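Local structure of TT1696 protein (Thermus thermophilus, 1UFB) at residues D6-A11 with F122-L127. The protein is of unknown function but belongs to the HEPN domain family and may bind DNA. Numbering follows the deposited sequence.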
loop_
_atom_site.group_PDB
_atom_site.type_symbol
_atom_site.label_atom_id
_atom_site.label_comp_id
_atom_site.label_asym_id
_atom_site.label_seq_id
_atom_site.Cartn_x
_atom_site.Cartn_y
_atom_site.Cartn_z
ATOM N N ASP A 6 -1.902 11.385 -15.654
ATOM C CA ASP A 6 -1.075 10.314 -15.093
ATOM C C ASP A 6 -1.668 9.827 -13.731
ATOM O O ASP A 6 -1.695 8.613 -13.436
ATOM C CB ASP A 6 0.364 10.828 -14.875
ATOM C CG ASP A 6 1.112 11.054 -16.186
ATOM O OD1 ASP A 6 0.702 10.500 -17.229
ATOM O OD2 ASP A 6 2.117 11.756 -16.185
ATOM N N TRP A 7 -2.104 10.775 -12.905
ATOM C CA TRP A 7 -2.684 10.419 -11.599
ATOM C C TRP A 7 -4.049 9.782 -11.762
ATOM O O TRP A 7 -4.430 8.859 -11.016
ATOM C CB TRP A 7 -2.761 11.658 -10.686
ATOM C CG TRP A 7 -1.408 12.040 -10.151
ATOM C CD1 TRP A 7 -0.426 12.724 -10.808
ATOM C CD2 TRP A 7 -0.867 11.695 -8.869
ATOM N NE1 TRP A 7 0.706 12.825 -10.018
ATOM C CE2 TRP A 7 0.457 12.206 -8.819
ATOM C CE3 TRP A 7 -1.369 11.007 -7.765
ATOM C CZ2 TRP A 7 1.294 12.050 -7.687
ATOM C CZ3 TRP A 7 -0.545 10.846 -6.651
ATOM C CH2 TRP A 7 0.771 11.371 -6.627
ATOM N N LEU A 8 -4.791 10.223 -12.779
ATOM C CA LEU A 8 -6.091 9.595 -12.983
ATOM C C LEU A 8 -5.886 8.188 -13.446
ATOM O O LEU A 8 -6.651 7.285 -13.097
ATOM C CB LEU A 8 -6.908 10.357 -14.049
ATOM C CG LEU A 8 -8.020 11.140 -13.401
ATOM C CD1 LEU A 8 -9.073 10.151 -12.794
ATOM C CD2 LEU A 8 -7.407 12.063 -12.334
ATOM N N GLU A 9 -4.879 8.028 -14.305
ATOM C CA GLU A 9 -4.522 6.726 -14.855
ATOM C C GLU A 9 -4.146 5.804 -13.668
ATOM O O GLU A 9 -4.574 4.667 -13.602
ATOM C CB GLU A 9 -3.310 6.903 -15.782
ATOM C CG GLU A 9 -3.386 6.337 -17.184
ATOM C CD GLU A 9 -2.243 6.893 -18.111
ATOM O OE1 GLU A 9 -2.191 8.136 -18.365
ATOM O OE2 GLU A 9 -1.389 6.075 -18.574
ATOM N N GLN A 10 -3.333 6.318 -12.746
ATOM C CA GLN A 10 -2.931 5.543 -11.550
ATOM C C GLN A 10 -4.152 5.194 -10.711
ATOM O O GLN A 10 -4.255 4.084 -10.189
ATOM C CB GLN A 10 -1.989 6.382 -10.693
ATOM C CG GLN A 10 -1.384 5.584 -9.504
ATOM C CD GLN A 10 -0.593 4.357 -9.965
ATOM O OE1 GLN A 10 0.200 4.429 -10.922
ATOM N NE2 GLN A 10 -0.776 3.215 -9.261
ATOM N N ALA A 11 -5.064 6.168 -10.545
ATOM C CA ALA A 11 -6.271 5.934 -9.724
ATOM C C ALA A 11 -7.082 4.795 -10.321
ATOM O O ALA A 11 -7.539 3.888 -9.592
ATOM C CB ALA A 11 -7.138 7.248 -9.696
ATOM N N PHE A 122 -16.631 11.539 -9.668
ATOM C CA PHE A 122 -16.711 12.975 -9.316
ATOM C C PHE A 122 -15.463 13.637 -9.935
ATOM O O PHE A 122 -15.544 14.654 -10.646
ATOM C CB PHE A 122 -16.742 13.095 -7.775
ATOM C CG PHE A 122 -16.383 14.460 -7.227
ATOM C CD1 PHE A 122 -17.327 15.483 -7.159
ATOM C CD2 PHE A 122 -15.077 14.711 -6.762
ATOM C CE1 PHE A 122 -16.974 16.738 -6.648
ATOM C CE2 PHE A 122 -14.718 15.970 -6.248
ATOM C CZ PHE A 122 -15.665 16.981 -6.193
ATOM N N VAL A 123 -14.291 13.056 -9.706
ATOM C CA VAL A 123 -13.093 13.638 -10.283
ATOM C C VAL A 123 -13.144 13.677 -11.836
ATOM O O VAL A 123 -12.755 14.678 -12.472
ATOM C CB VAL A 123 -11.828 12.846 -9.820
ATOM C CG1 VAL A 123 -10.639 13.228 -10.707
ATOM C CG2 VAL A 123 -11.518 13.190 -8.329
ATOM N N GLU A 124 -13.588 12.591 -12.452
ATOM C CA GLU A 124 -13.599 12.558 -13.923
ATOM C C GLU A 124 -14.527 13.648 -14.478
ATOM O O GLU A 124 -14.224 14.279 -15.491
ATOM C CB GLU A 124 -14.003 11.168 -14.449
ATOM C CG GLU A 124 -12.824 10.163 -14.414
ATOM C CD GLU A 124 -13.258 8.674 -14.331
ATOM O OE1 GLU A 124 -14.490 8.396 -14.245
ATOM O OE2 GLU A 124 -12.351 7.797 -14.332
ATOM N N GLU A 125 -15.611 13.915 -13.776
ATOM C CA GLU A 125 -16.490 14.945 -14.254
ATOM C C GLU A 125 -16.009 16.359 -13.912
ATOM O O GLU A 125 -16.383 17.300 -14.601
ATOM C CB GLU A 125 -17.904 14.699 -13.747
ATOM C CG GLU A 125 -18.337 15.513 -12.592
ATOM C CD GLU A 125 -19.220 14.693 -11.710
ATOM O OE1 GLU A 125 -19.724 13.667 -12.221
ATOM O OE2 GLU A 125 -19.415 15.043 -10.524
ATOM N N LYS A 126 -15.181 16.528 -12.878
ATOM C CA LYS A 126 -14.709 17.879 -12.551
ATOM C C LYS A 126 -13.425 18.222 -13.294
ATOM O O LYS A 126 -12.974 19.361 -13.270
ATOM C CB LYS A 126 -14.506 18.041 -11.051
ATOM C CG LYS A 126 -15.754 17.821 -10.221
ATOM C CD LYS A 126 -16.881 18.742 -10.594
ATOM C CE LYS A 126 -18.098 18.511 -9.694
ATOM N NZ LYS A 126 -19.370 19.221 -10.156
ATOM N N LEU A 127 -12.834 17.248 -13.975
ATOM C CA LEU A 127 -11.619 17.517 -14.743
ATOM C C LEU A 127 -11.965 18.073 -16.129
ATOM O O LEU A 127 -11.659 19.259 -16.406
ATOM C CB LEU A 127 -10.801 16.233 -14.934
ATOM C CG LEU A 127 -9.905 15.826 -13.762
ATOM C CD1 LEU A 127 -8.948 14.760 -14.239
ATOM C CD2 LEU A 127 -9.127 17.016 -13.237
ATOM O OXT LEU A 127 -12.548 17.289 -16.926
#
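Leu8 reaches across from helix 4-24 and sets its two methyl groups among three side chains near the end of helix 106-126, a small case of how helices pack when one leucine meets the neighbouring residues Val123 and Glu124 and, a turn on, Leu127. Its CD2 carries the tightest meetings, 3.6 Å from CD1 of Leu127 and 3.8 Å from CG1 of Val123. The other methyl, CD1, lies against the same Val123 CG1 at 4.0 Å and touches the aliphatic CG of Glu124 at 4.1 Å. Leu8 runs alongside Val123 and Leu127, slipping past each in the reverse direction, methyl against methyl, whereas Glu124 slants across it. With CG1 of Val123 anti to the backbone N (chi1 165°), this is the methyl presented to both CD1 and CD2 of Leu8.

The pairing joins the first and last long helices of an all-helical HEPN domain, bringing the start of helix 4-24 beside the C-terminal turn by apolar packing. Behind it, helix 27-48 backs both Val123, through Leu42, and Leu127, through Leu45 and Ala48, while Leu120, one turn before Glu124, extends the same seam to Leu8 and Ala11. The final turn is held by a bond from Lys126 N to Phe122 O and a weak one from Leu127 N to Val123 O; the NH2 of Arg49 hydrogen-bonds the carbonyl O of Lys126. On helix 4-24, Trp7 packs on Pro92 of the second subunit, and Gln10 OE1 accepts a hydrogen bond from the backbone N of that subunit's Ala101.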